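Local coordinates for Non-reducing end beta-L-arabinofuranosidase (Bacteroides thetaiotaomicron, PDB 5MQO), which probably hydrolyses glycosidic bonds, as a family GH127 glycoside hydrolase of a gut bacterium that takes part in breaking down plant pectin, at residues A[266-274]-A[282-290]; A[122-130]-A[204-213]. All coordinates share one frame; numbering follows the deposited sequence.

Interaction 1 (A[266-274]-A[282-290])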
ATOM      1  N   ASN A 266      -0.243 -19.970 -17.239  1.00 63.03           N
ATOM      2  CA  ASN A 266       0.888 -20.018 -18.177  1.00 66.06           C
ATOM      3  C   ASN A 266       1.917 -18.915 -17.940  1.00 64.86           C
ATOM      4  O   ASN A 266       3.121 -19.170 -17.953  1.00 66.32           O
ATOM      5  CB  ASN A 266       0.417 -20.001 -19.643  1.00 69.27           C
ATOM      6  CG  ASN A 266      -0.283 -21.290 -20.039  1.00 73.25           C
ATOM      7  OD1 ASN A 266       0.132 -22.386 -19.643  1.00 77.25           O
ATOM      8  ND2 ASN A 266      -1.363 -21.169 -20.799  1.00 74.77           N
ATOM      9  N   LEU A 267       1.433 -17.709 -17.686  1.00 63.24           N
ATOM     10  CA  LEU A 267       2.296 -16.589 -17.379  1.00 64.37           C
ATOM     11  C   LEU A 267       3.255 -16.849 -16.204  1.00 63.11           C
ATOM     12  O   LEU A 267       4.389 -16.375 -16.228  1.00 64.42           O
ATOM     13  CB  LEU A 267       1.456 -15.325 -17.179  1.00 67.50           C
ATOM     14  CG  LEU A 267       0.855 -14.821 -18.514  1.00 70.23           C
ATOM     15  CD1 LEU A 267      -0.350 -13.930 -18.295  1.00 70.66           C
ATOM     16  CD2 LEU A 267       1.885 -14.076 -19.351  1.00 72.37           C
ATOM     17  N   ILE A 268       2.818 -17.625 -15.207  1.00 62.99           N
ATOM     18  CA  ILE A 268       3.678 -18.054 -14.068  1.00 60.31           C
ATOM     19  C   ILE A 268       4.647 -19.174 -14.506  1.00 62.27           C
ATOM     20  O   ILE A 268       5.892 -19.128 -14.269  1.00 64.43           O
ATOM     21  CB  ILE A 268       2.819 -18.539 -12.873  1.00 56.68           C
ATOM     22  CG1 ILE A 268       1.990 -17.390 -12.296  1.00 56.19           C
ATOM     23  CG2 ILE A 268       3.708 -19.082 -11.775  1.00 57.67           C
ATOM     24  CD1 ILE A 268       0.935 -17.805 -11.287  1.00 56.56           C
ATOM     25  N   ASP A 269       4.064 -20.185 -15.143  1.00 60.79           N
ATOM     26  CA  ASP A 269       4.830 -21.325 -15.637  1.00 62.86           C
ATOM     27  C   ASP A 269       5.982 -20.961 -16.581  1.00 61.29           C
ATOM     28  O   ASP A 269       6.985 -21.644 -16.584  1.00 60.15           O
ATOM     29  CB  ASP A 269       3.895 -22.344 -16.316  1.00 63.51           C
ATOM     30  CG  ASP A 269       3.031 -23.104 -15.319  1.00 62.72           C
ATOM     31  OD1 ASP A 269       3.143 -22.882 -14.086  1.00 60.64           O
ATOM     32  OD2 ASP A 269       2.249 -23.936 -15.787  1.00 62.70           O
ATOM     33  N   ILE A 270       5.810 -19.917 -17.384  1.00 60.97           N
ATOM     34  CA  ILE A 270       6.831 -19.475 -18.306  1.00 62.57           C
ATOM     35  C   ILE A 270       8.040 -18.861 -17.590  1.00 61.18           C
ATOM     36  O   ILE A 270       9.155 -19.068 -18.018  1.00 58.97           O
ATOM     37  CB  ILE A 270       6.254 -18.497 -19.342  1.00 67.25           C
ATOM     38  CG1 ILE A 270       5.701 -19.283 -20.521  1.00 71.73           C
ATOM     39  CG2 ILE A 270       7.312 -17.518 -19.868  1.00 71.07           C
ATOM     40  CD1 ILE A 270       4.904 -18.434 -21.507  1.00 76.67           C
ATOM     41  N   ARG A 271       7.834 -18.094 -16.525  1.00 59.63           N
ATOM     42  CA  ARG A 271       8.950 -17.417 -15.897  1.00 58.91           C
ATOM     43  C   ARG A 271      10.103 -18.354 -15.789  1.00 60.22           C
ATOM     44  O   ARG A 271       9.974 -19.417 -15.201  1.00 60.28           O
ATOM     45  CB  ARG A 271       8.650 -16.988 -14.478  1.00 58.66           C
ATOM     46  CG  ARG A 271       7.662 -15.898 -14.411  1.00 59.95           C
ATOM     47  CD  ARG A 271       7.738 -15.123 -13.126  1.00 59.59           C
ATOM     48  NE  ARG A 271       7.363 -13.776 -13.507  1.00 59.64           N
ATOM     49  CZ  ARG A 271       8.209 -12.787 -13.722  1.00 60.60           C
ATOM     50  NH1 ARG A 271       9.507 -12.932 -13.497  1.00 60.95           N
ATOM     51  NH2 ARG A 271       7.737 -11.612 -14.113  1.00 63.25           N
ATOM     52  N   GLY A 272      11.238 -17.942 -16.335  1.00 63.20           N
ATOM     53  CA  GLY A 272      12.473 -18.685 -16.192  1.00 62.99           C
ATOM     54  C   GLY A 272      12.622 -19.856 -17.121  1.00 62.91           C
ATOM     55  O   GLY A 272      13.473 -20.679 -16.895  1.00 62.40           O
ATOM     56  N   MET A 273      11.806 -19.925 -18.170  1.00 67.23           N
ATOM     57  CA  MET A 273      11.933 -20.941 -19.202  1.00 70.55           C
ATOM     58  C   MET A 273      12.453 -20.199 -20.443  1.00 71.97           C
ATOM     59  O   MET A 273      11.933 -20.306 -21.546  1.00 68.82           O
ATOM     60  CB  MET A 273      10.584 -21.640 -19.418  1.00 73.77           C
ATOM     61  CG  MET A 273       9.912 -22.172 -18.146  1.00 77.44           C
ATOM     62  SD  MET A 273      10.752 -23.491 -17.207  1.00 83.09           S
ATOM     63  CE  MET A 273      10.221 -24.957 -18.086  1.00 83.44           C
ATOM     64  N   VAL A 274      13.517 -19.438 -20.231  1.00 78.92           N
ATOM     65  CA  VAL A 274      14.051 -18.541 -21.242  1.00 86.34           C
ATOM     66  C   VAL A 274      15.540 -18.445 -20.988  1.00 88.37           C
ATOM     67  O   VAL A 274      16.003 -18.636 -19.871  1.00 87.68           O
ATOM     68  CB  VAL A 274      13.324 -17.156 -21.208  1.00 92.47           C
ATOM     69  CG1 VAL A 274      14.202 -15.979 -21.660  1.00 94.04           C
ATOM     70  CG2 VAL A 274      12.036 -17.214 -22.042  1.00 93.25           C
ATOM     71  N   GLN A 282      13.000 -10.959 -11.890  1.00 49.51           N
ATOM     72  CA  GLN A 282      12.584 -12.182 -11.183  1.00 50.96           C
ATOM     73  C   GLN A 282      12.366 -13.380 -12.144  1.00 53.04           C
ATOM     74  O   GLN A 282      11.383 -14.125 -11.996  1.00 51.56           O
ATOM     75  CB  GLN A 282      11.300 -11.941 -10.375  1.00 50.01           C
ATOM     76  CG  GLN A 282      11.304 -10.773  -9.410  1.00 51.36           C
ATOM     77  CD  GLN A 282      11.372  -9.397 -10.062  1.00 54.73           C
ATOM     78  OE1 GLN A 282      10.687  -9.124 -11.051  1.00 57.75           O
ATOM     79  NE2 GLN A 282      12.221  -8.523  -9.514  1.00 54.68           N
ATOM     80  N   ASP A 283      13.241 -13.545 -13.145  1.00 52.59           N
ATOM     81  CA  ASP A 283      13.052 -14.605 -14.139  1.00 54.49           C
ATOM     82  C   ASP A 283      14.351 -15.301 -14.571  1.00 55.58           C
ATOM     83  O   ASP A 283      14.406 -15.835 -15.685  1.00 55.25           O
ATOM     84  CB  ASP A 283      12.175 -14.114 -15.350  1.00 56.30           C
ATOM     85  CG  ASP A 283      12.919 -13.197 -16.366  1.00 59.62           C
ATOM     86  OD1 ASP A 283      14.069 -12.758 -16.117  1.00 60.84           O
ATOM     87  OD2 ASP A 283      12.320 -12.898 -17.444  1.00 62.77           O
ATOM     88  N   ARG A 284      15.374 -15.303 -13.699  1.00 54.48           N
ATOM     89  CA  ARG A 284      16.613 -16.063 -13.935  1.00 55.10           C
ATOM     90  C   ARG A 284      16.295 -17.551 -13.816  1.00 55.04           C
ATOM     91  O   ARG A 284      16.744 -18.360 -14.634  1.00 58.09           O
ATOM     92  CB  ARG A 284      17.741 -15.697 -12.947  1.00 55.31           C
ATOM     93  CG  ARG A 284      19.115 -16.253 -13.337  1.00 56.29           C
ATOM     94  CD  ARG A 284      20.029 -16.589 -12.159  1.00 58.18           C
ATOM     95  NE  ARG A 284      20.630 -15.407 -11.516  1.00 60.47           N
ATOM     96  CZ  ARG A 284      21.852 -14.906 -11.755  1.00 61.50           C
ATOM     97  NH1 ARG A 284      22.651 -15.450 -12.644  1.00 62.71           N
ATOM     98  NH2 ARG A 284      22.288 -13.827 -11.093  1.00 61.75           N
ATOM     99  N   ILE A 285      15.494 -17.876 -12.809  1.00 53.39           N
ATOM    100  CA  ILE A 285      15.069 -19.241 -12.486  1.00 52.84           C
ATOM    101  C   ILE A 285      13.542 -19.291 -12.475  1.00 51.08           C
ATOM    102  O   ILE A 285      12.895 -18.259 -12.341  1.00 50.12           O
ATOM    103  CB  ILE A 285      15.669 -19.700 -11.123  1.00 52.93           C
ATOM    104  CG1 ILE A 285      14.989 -18.994  -9.911  1.00 52.51           C
ATOM    105  CG2 ILE A 285      17.183 -19.465 -11.125  1.00 52.13           C
ATOM    106  CD1 ILE A 285      15.698 -19.145  -8.577  1.00 51.57           C
ATOM    107  N   PRO A 286      12.951 -20.485 -12.624  1.00 52.27           N
ATOM    108  CA  PRO A 286      11.490 -20.592 -12.538  1.00 52.67           C
ATOM    109  C   PRO A 286      10.880 -20.067 -11.248  1.00 51.06           C
ATOM    110  O   PRO A 286      11.553 -19.988 -10.244  1.00 53.77           O
ATOM    111  CB  PRO A 286      11.267 -22.098 -12.640  1.00 53.08           C
ATOM    112  CG  PRO A 286      12.371 -22.521 -13.537  1.00 52.48           C
ATOM    113  CD  PRO A 286      13.544 -21.762 -13.042  1.00 51.93           C
ATOM    114  N   PHE A 287       9.604 -19.722 -11.268  1.00 51.55           N
ATOM    115  CA  PHE A 287       8.985 -19.185 -10.068  1.00 50.68           C
ATOM    116  C   PHE A 287       8.994 -20.171  -8.918  1.00 50.48           C
ATOM    117  O   PHE A 287       9.185 -19.773  -7.776  1.00 50.10           O
ATOM    118  CB  PHE A 287       7.575 -18.652 -10.283  1.00 50.44           C
ATOM    119  CG  PHE A 287       6.998 -18.087  -9.033  1.00 52.20           C
ATOM    120  CD1 PHE A 287       7.477 -16.884  -8.527  1.00 54.20           C
ATOM    121  CD2 PHE A 287       6.062 -18.805  -8.284  1.00 52.76           C
ATOM    122  CE1 PHE A 287       6.973 -16.368  -7.321  1.00 56.17           C
ATOM    123  CE2 PHE A 287       5.582 -18.319  -7.072  1.00 52.42           C
ATOM    124  CZ  PHE A 287       6.024 -17.104  -6.590  1.00 53.92           C
ATOM    125  N   ARG A 288       8.838 -21.454  -9.205  1.00 53.25           N
ATOM    126  CA  ARG A 288       8.685 -22.439  -8.125  1.00 53.58           C
ATOM    127  C   ARG A 288       9.980 -22.714  -7.381  1.00 53.05           C
ATOM    128  O   ARG A 288       9.942 -23.274  -6.295  1.00 52.12           O
ATOM    129  CB  ARG A 288       8.033 -23.711  -8.654  1.00 53.61           C
ATOM    130  CG  ARG A 288       6.633 -23.430  -9.174  1.00 53.92           C
ATOM    131  CD  ARG A 288       5.888 -24.676  -9.648  1.00 54.90           C
ATOM    132  NE  ARG A 288       4.475 -24.389  -9.889  1.00 54.23           N
ATOM    133  CZ  ARG A 288       4.001 -23.673 -10.918  1.00 55.33           C
ATOM    134  NH1 ARG A 288       4.803 -23.140 -11.863  1.00 53.72           N
ATOM    135  NH2 ARG A 288       2.689 -23.475 -11.011  1.00 55.07           N
ATOM    136  N   ASP A 289      11.109 -22.285  -7.949  1.00 56.10           N
ATOM    137  CA  ASP A 289      12.429 -22.350  -7.288  1.00 57.92           C
ATOM    138  C   ASP A 289      12.742 -21.125  -6.444  1.00 54.82           C
ATOM    139  O   ASP A 289      13.705 -21.148  -5.715  1.00 57.28           O
ATOM    140  CB  ASP A 289      13.560 -22.548  -8.319  1.00 61.75           C
ATOM    141  CG  ASP A 289      13.391 -23.821  -9.146  1.00 66.78           C
ATOM    142  OD1 ASP A 289      13.270 -24.915  -8.549  1.00 68.96           O
ATOM    143  OD2 ASP A 289      13.378 -23.729 -10.395  1.00 71.46           O
ATOM    144  N   GLN A 290      11.945 -20.066  -6.543  1.00 53.70           N
ATOM    145  CA  GLN A 290      12.184 -18.812  -5.829  1.00 52.80           C
ATOM    146  C   GLN A 290      11.600 -18.865  -4.453  1.00 54.31           C
ATOM    147  O   GLN A 290      10.383 -19.004  -4.320  1.00 58.32           O
ATOM    148  CB  GLN A 290      11.538 -17.639  -6.557  1.00 52.27           C
ATOM    149  CG  GLN A 290      12.197 -17.301  -7.886  1.00 52.74           C
ATOM    150  CD  GLN A 290      11.485 -16.175  -8.624  1.00 51.43           C
ATOM    151  OE1 GLN A 290      11.047 -15.177  -8.030  1.00 51.73           O
ATOM    152  NE2 GLN A 290      11.398 -16.319  -9.936  1.00 51.64           N
TER
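Ile268 opens the contact near the end of helix 258-270, laying its CG2 branch beside Phe287 CB, 4.2 Å away. The two side chains run alongside and point the same way, as befits apolar residues on the inner side of the helix. One residue on, Asp269 turns its carboxylate to Arg288, whose chain is extended from CG to NE and so carries the guanidinium back to the helix. Arg288 NH1 forms the main hydrogen bond of this salt bridge, 2.8 Å to Asp269 OD1 on the anti side, 32° out of the carboxylate plane. The bond from NH2 is weak, but NH2 also pairs with Glu316. A leucine in place of Arg288 would probably leave Asp269 and Glu316 without the positive charge they share.

Arg271 goes deeper. Its NH1 bonds to Asn281 O and, weakly, to Gln282 O at 2.7 Å, which also takes Gln290 NE2 at 3.0 Å, while NH2 meets Tyr245. An arginine suits this buried place, since its several N-H groups can serve two backbone carbonyls and a tyrosine hydroxyl at once.

After it, Gly272 occupies the third position of a type II turn from Ile270 to Met273, with phi 80°. A CB there would also collide with the peptide joining Ile285 to Pro286. The chains therefore come close enough for C-H...O contacts: Pro286 CA to Arg271 O, 3.3 Å, and Gly272 CA to Asp283 O, 3.5 Å. Met273 closes the row, its SD 4.1 Å from Pro286 CG and its side chain crossing the proline at about a right angle.

The helix end and returning loop thus form a corner packed on two further helices: Ile268, Arg271 and Phe287 touch helix 297-314, and Phe287 and Arg288 touch helix 317-333.

Interaction 2 (A[122-130]-A[204-213])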
ATOM      1  N   LEU A 122     -19.293  13.201 -12.615  1.00 94.86           N
ATOM      2  CA  LEU A 122     -18.277  12.174 -12.897  1.00 90.19           C
ATOM      3  C   LEU A 122     -18.802  11.130 -13.891  1.00 85.75           C
ATOM      4  O   LEU A 122     -18.047  10.709 -14.780  1.00 83.73           O
ATOM      5  CB  LEU A 122     -17.771  11.491 -11.612  1.00 87.59           C
ATOM      6  CG  LEU A 122     -16.958  12.340 -10.619  1.00 87.17           C
ATOM      7  CD1 LEU A 122     -16.398  11.458  -9.504  1.00 86.75           C
ATOM      8  CD2 LEU A 122     -15.840  13.136 -11.286  1.00 84.62           C
ATOM      9  N   ASP A 123     -20.072  10.728 -13.754  1.00 79.29           N
ATOM     10  CA  ASP A 123     -20.628   9.670 -14.598  1.00 79.72           C
ATOM     11  C   ASP A 123     -20.600  10.082 -16.057  1.00 83.29           C
ATOM     12  O   ASP A 123     -20.319   9.262 -16.926  1.00 82.19           O
ATOM     13  CB  ASP A 123     -22.055   9.307 -14.190  1.00 79.34           C
ATOM     14  CG  ASP A 123     -22.531   8.001 -14.793  1.00 79.41           C
ATOM     15  OD1 ASP A 123     -21.712   7.155 -15.197  1.00 85.10           O
ATOM     16  OD2 ASP A 123     -23.748   7.802 -14.863  1.00 79.91           O
ATOM     17  N   LYS A 124     -20.854  11.365 -16.305  1.00 91.33           N
ATOM     18  CA  LYS A 124     -20.802  11.946 -17.655  1.00 97.19           C
ATOM     19  C   LYS A 124     -19.369  12.079 -18.186  1.00 95.09           C
ATOM     20  O   LYS A 124     -19.066  11.656 -19.317  1.00 96.58           O
ATOM     21  CB  LYS A 124     -21.538  13.295 -17.673  1.00103.94           C
ATOM     22  CG  LYS A 124     -23.042  13.105 -17.476  1.00111.60           C
ATOM     23  CD  LYS A 124     -23.763  14.287 -16.835  1.00114.85           C
ATOM     24  CE  LYS A 124     -25.140  13.856 -16.323  1.00117.55           C
ATOM     25  NZ  LYS A 124     -26.150  14.954 -16.279  1.00119.30           N
ATOM     26  N   LEU A 125     -18.497  12.655 -17.362  1.00 90.23           N
ATOM     27  CA  LEU A 125     -17.055  12.683 -17.624  1.00 87.44           C
ATOM     28  C   LEU A 125     -16.464  11.292 -17.922  1.00 85.67           C
ATOM     29  O   LEU A 125     -15.520  11.170 -18.704  1.00 85.81           O
ATOM     30  CB  LEU A 125     -16.342  13.310 -16.432  1.00 87.73           C
ATOM     31  CG  LEU A 125     -14.817  13.268 -16.354  1.00 88.44           C
ATOM     32  CD1 LEU A 125     -14.141  13.906 -17.560  1.00 88.52           C
ATOM     33  CD2 LEU A 125     -14.393  13.962 -15.064  1.00 89.15           C
ATOM     34  N   MET A 126     -17.016  10.251 -17.301  1.00 82.66           N
ATOM     35  CA  MET A 126     -16.628   8.868 -17.625  1.00 82.32           C
ATOM     36  C   MET A 126     -17.157   8.405 -18.990  1.00 81.71           C
ATOM     37  O   MET A 126     -16.394   7.903 -19.826  1.00 76.30           O
ATOM     38  CB  MET A 126     -17.052   7.905 -16.500  1.00 81.40           C
ATOM     39  CG  MET A 126     -16.174   8.062 -15.256  1.00 80.10           C
ATOM     40  SD  MET A 126     -16.314   6.780 -14.007  1.00 77.34           S
ATOM     41  CE  MET A 126     -17.930   7.132 -13.312  1.00 78.84           C
ATOM     42  N   ASP A 127     -18.458   8.590 -19.209  1.00 84.11           N
ATOM     43  CA  ASP A 127     -19.099   8.270 -20.493  1.00 83.80           C
ATOM     44  C   ASP A 127     -18.426   8.920 -21.689  1.00 84.13           C
ATOM     45  O   ASP A 127     -18.406   8.325 -22.768  1.00 83.62           O
ATOM     46  CB  ASP A 127     -20.578   8.671 -20.490  1.00 85.45           C
ATOM     47  CG  ASP A 127     -21.468   7.671 -19.763  1.00 85.20           C
ATOM     48  OD1 ASP A 127     -21.025   6.545 -19.412  1.00 87.91           O
ATOM     49  OD2 ASP A 127     -22.643   8.018 -19.566  1.00 81.44           O
ATOM     50  N   ASN A 128     -17.884  10.122 -21.505  1.00 84.70           N
ATOM     51  CA  ASN A 128     -17.064  10.751 -22.554  1.00 87.96           C
ATOM     52  C   ASN A 128     -15.687  10.106 -22.735  1.00 86.68           C
ATOM     53  O   ASN A 128     -15.230   9.928 -23.859  1.00 89.10           O
ATOM     54  CB  ASN A 128     -16.926  12.263 -22.336  1.00 89.03           C
ATOM     55  CG  ASN A 128     -18.142  13.019 -22.833  1.00 91.28           C
ATOM     56  OD1 ASN A 128     -18.614  12.774 -23.953  1.00 92.88           O
ATOM     57  ND2 ASN A 128     -18.669  13.928 -22.008  1.00 89.02           N
ATOM     58  N   PHE A 129     -15.020   9.766 -21.641  1.00 86.78           N
ATOM     59  CA  PHE A 129     -13.732   9.081 -21.736  1.00 84.24           C
ATOM     60  C   PHE A 129     -13.899   7.746 -22.460  1.00 81.56           C
ATOM     61  O   PHE A 129     -13.149   7.430 -23.383  1.00 79.77           O
ATOM     62  CB  PHE A 129     -13.132   8.857 -20.349  1.00 83.30           C
ATOM     63  CG  PHE A 129     -11.775   8.229 -20.388  1.00 82.62           C
ATOM     64  CD1 PHE A 129     -10.649   9.007 -20.621  1.00 82.03           C
ATOM     65  CD2 PHE A 129     -11.619   6.859 -20.221  1.00 80.05           C
ATOM     66  CE1 PHE A 129      -9.388   8.429 -20.675  1.00 80.08           C
ATOM     67  CE2 PHE A 129     -10.363   6.281 -20.278  1.00 79.29           C
ATOM     68  CZ  PHE A 129      -9.246   7.064 -20.508  1.00 78.38           C
ATOM     69  N   ILE A 130     -14.916   7.005 -22.033  1.00 79.91           N
ATOM     70  CA  ILE A 130     -15.263   5.698 -22.591  1.00 80.97           C
ATOM     71  C   ILE A 130     -15.626   5.765 -24.096  1.00 86.95           C
ATOM     72  O   ILE A 130     -15.156   4.936 -24.884  1.00 92.01           O
ATOM     73  CB  ILE A 130     -16.416   5.072 -21.775  1.00 78.45           C
ATOM     74  CG1 ILE A 130     -15.938   4.757 -20.355  1.00 77.96           C
ATOM     75  CG2 ILE A 130     -16.955   3.815 -22.434  1.00 77.23           C
ATOM     76  CD1 ILE A 130     -17.057   4.659 -19.338  1.00 77.76           C
ATOM     77  N   HIS A 204     -14.989   0.141 -13.495  1.00 58.81           N
ATOM     78  CA  HIS A 204     -16.087   0.940 -13.982  1.00 62.54           C
ATOM     79  C   HIS A 204     -17.408   0.163 -13.937  1.00 60.66           C
ATOM     80  O   HIS A 204     -18.421   0.695 -13.495  1.00 57.87           O
ATOM     81  CB  HIS A 204     -15.831   1.435 -15.397  1.00 66.58           C
ATOM     82  CG  HIS A 204     -16.973   2.214 -15.954  1.00 67.91           C
ATOM     83  ND1 HIS A 204     -17.923   1.652 -16.782  1.00 70.58           N
ATOM     84  CD2 HIS A 204     -17.353   3.494 -15.748  1.00 68.09           C
ATOM     85  CE1 HIS A 204     -18.828   2.565 -17.082  1.00 71.60           C
ATOM     86  NE2 HIS A 204     -18.505   3.692 -16.470  1.00 71.70           N
ATOM     87  N   HIS A 205     -17.373  -1.085 -14.397  1.00 60.76           N
ATOM     88  CA  HIS A 205     -18.536  -1.994 -14.371  1.00 61.71           C
ATOM     89  C   HIS A 205     -19.114  -2.148 -12.978  1.00 60.60           C
ATOM     90  O   HIS A 205     -20.310  -2.047 -12.772  1.00 62.29           O
ATOM     91  CB  HIS A 205     -18.129  -3.369 -14.882  1.00 63.27           C
ATOM     92  CG  HIS A 205     -19.245  -4.366 -14.923  1.00 68.29           C
ATOM     93  ND1 HIS A 205     -20.472  -4.091 -15.491  1.00 70.47           N
ATOM     94  CD2 HIS A 205     -19.303  -5.655 -14.511  1.00 69.82           C
ATOM     95  CE1 HIS A 205     -21.244  -5.160 -15.408  1.00 70.50           C
ATOM     96  NE2 HIS A 205     -20.560  -6.124 -14.821  1.00 70.87           N
ATOM     97  N   ARG A 206     -18.232  -2.380 -12.024  1.00 60.37           N
ATOM     98  CA  ARG A 206     -18.604  -2.609 -10.646  1.00 58.84           C
ATOM     99  C   ARG A 206     -19.215  -1.380  -9.967  1.00 59.49           C
ATOM    100  O   ARG A 206     -20.042  -1.531  -9.079  1.00 59.38           O
ATOM    101  CB  ARG A 206     -17.381  -3.142  -9.891  1.00 59.46           C
ATOM    102  CG  ARG A 206     -17.011  -4.555 -10.366  1.00 60.85           C
ATOM    103  CD  ARG A 206     -15.882  -5.195  -9.571  1.00 60.96           C
ATOM    104  NE  ARG A 206     -15.598  -6.554 -10.045  1.00 60.37           N
ATOM    105  CZ  ARG A 206     -14.463  -7.231  -9.846  1.00 59.91           C
ATOM    106  NH1 ARG A 206     -13.444  -6.703  -9.177  1.00 62.72           N
ATOM    107  NH2 ARG A 206     -14.337  -8.451 -10.339  1.00 59.67           N
ATOM    108  N   ALA A 207     -18.823  -0.182 -10.405  1.00 60.11           N
ATOM    109  CA  ALA A 207     -19.256   1.075  -9.810  1.00 59.90           C
ATOM    110  C   ALA A 207     -20.540   1.630 -10.397  1.00 61.32           C
ATOM    111  O   ALA A 207     -21.341   2.179  -9.648  1.00 63.26           O
ATOM    112  CB  ALA A 207     -18.159   2.117  -9.951  1.00 59.57           C
ATOM    113  N   THR A 208     -20.695   1.538 -11.722  1.00 60.82           N
ATOM    114  CA  THR A 208     -21.797   2.155 -12.464  1.00 61.88           C
ATOM    115  C   THR A 208     -22.894   1.174 -12.895  1.00 65.56           C
ATOM    116  O   THR A 208     -24.018   1.579 -13.197  1.00 67.78           O
ATOM    117  CB  THR A 208     -21.292   2.847 -13.759  1.00 63.86           C
ATOM    118  OG1 THR A 208     -20.883   1.876 -14.751  1.00 62.93           O
ATOM    119  CG2 THR A 208     -20.128   3.803 -13.457  1.00 64.99           C
ATOM    120  N   GLY A 209     -22.566  -0.110 -12.977  1.00 66.69           N
ATOM    121  CA  GLY A 209     -23.472  -1.094 -13.556  1.00 66.36           C
ATOM    122  C   GLY A 209     -23.310  -1.243 -15.054  1.00 67.94           C
ATOM    123  O   GLY A 209     -23.687  -2.267 -15.605  1.00 65.37           O
ATOM    124  N   LYS A 210     -22.713  -0.250 -15.711  1.00 72.12           N
ATOM    125  CA  LYS A 210     -22.697  -0.184 -17.162  1.00 75.14           C
ATOM    126  C   LYS A 210     -21.646  -1.107 -17.782  1.00 76.39           C
ATOM    127  O   LYS A 210     -20.519  -1.264 -17.262  1.00 75.08           O
ATOM    128  CB  LYS A 210     -22.427   1.249 -17.636  1.00 77.37           C
ATOM    129  CG  LYS A 210     -23.400   2.294 -17.120  1.00 78.57           C
ATOM    130  CD  LYS A 210     -23.235   3.601 -17.888  1.00 80.71           C
ATOM    131  CE  LYS A 210     -23.957   4.756 -17.209  1.00 83.03           C
ATOM    132  NZ  LYS A 210     -23.404   6.081 -17.613  1.00 84.44           N
ATOM    133  N   THR A 211     -22.025  -1.653 -18.937  1.00 75.33           N
ATOM    134  CA  THR A 211     -21.197  -2.563 -19.716  1.00 72.63           C
ATOM    135  C   THR A 211     -20.363  -1.855 -20.828  1.00 69.63           C
ATOM    136  O   THR A 211     -19.652  -2.496 -21.604  1.00 65.47           O
ATOM    137  CB  THR A 211     -22.100  -3.656 -20.312  1.00 74.07           C
ATOM    138  OG1 THR A 211     -21.288  -4.771 -20.687  1.00 83.56           O
ATOM    139  CG2 THR A 211     -22.921  -3.149 -21.549  1.00 74.62           C
ATOM    140  N   THR A 212     -20.446  -0.531 -20.881  1.00 70.19           N
ATOM    141  CA  THR A 212     -19.832   0.256 -21.944  1.00 71.53           C
ATOM    142  C   THR A 212     -18.283   0.105 -21.998  1.00 72.42           C
ATOM    143  O   THR A 212     -17.737  -0.245 -23.048  1.00 70.59           O
ATOM    144  CB  THR A 212     -20.364   1.736 -21.915  1.00 72.73           C
ATOM    145  OG1 THR A 212     -20.006   2.422 -23.118  1.00 76.18           O
ATOM    146  CG2 THR A 212     -19.901   2.556 -20.698  1.00 72.12           C
ATOM    147  N   LEU A 213     -17.588   0.304 -20.874  1.00 73.44           N
ATOM    148  CA  LEU A 213     -16.128   0.150 -20.857  1.00 73.49           C
ATOM    149  C   LEU A 213     -15.737  -1.306 -20.669  1.00 73.47           C
ATOM    150  O   LEU A 213     -14.726  -1.753 -21.219  1.00 73.16           O
ATOM    151  CB  LEU A 213     -15.461   0.995 -19.758  1.00 73.30           C
ATOM    152  CG  LEU A 213     -13.915   0.990 -19.807  1.00 72.06           C
ATOM    153  CD1 LEU A 213     -13.382   1.473 -21.145  1.00 71.68           C
ATOM    154  CD2 LEU A 213     -13.296   1.796 -18.679  1.00 71.25           C
TER
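Lys210 NZ is gripped by two carboxylates, Asp123 and Asp127, one helical turn apart on helix 120-136. This salt-bridge network ties that helix to the turn between helices 192-208 and 212-230, within the largely helical catalytic domain, consistent with the (alpha/alpha)6 barrel of six-hairpin glycosidases. The extended lysine chain brings NZ 3.1 Å from Asp123 OD1, on its syn side, and 2.9 Å from Asp127 OD2; Asp127 crosses the lysine at about a right angle. The axes of 122-130 and 204-208 come no nearer than 12.6 Å, at 147°, and a long lysine from the turn beyond can bridge such a gap.

Beneath the charges, Ile130 and Met126 pack round the His204 ring and the threonines beside it. Ile130 lays CD1 over one face of the ring, a CH-pi contact 3.6 Å from the centroid, while its CG2 reaches Thr212 and its CG1 meets Leu213 CB. Met126 SD comes to the edge of the same ring, and its CE meets Thr208 CG2 tip to tip.

Thr208 also shapes the helix end in an ST turn: OG1, at chi1 71°, accepts from Lys210 N at 3.0 Å, donates to His204 O, and sits over the ring face opposite Ile130 CD1.

Both contacts lie in the largely helical GH127 catalytic domain, with centres about 25 Å (interaction 1) and 26 Å (interaction 2) from the centre of the chain. Interaction 2 comes first in sequence and closes before interaction 1 opens. Their centres are 37 Å apart and their nearest atoms about 17 Å, so they do not touch. They differ in reach: 122-130 with 204-213 joins segments with 73 residues between them, whereas 266-274 with 282-290 folds a helix end against the loop that soon follows it. Helices 212-230, 243-255 and 258-270 lead from one to the other. One contact brings together helices distant in sequence, the other is a local return of the chain.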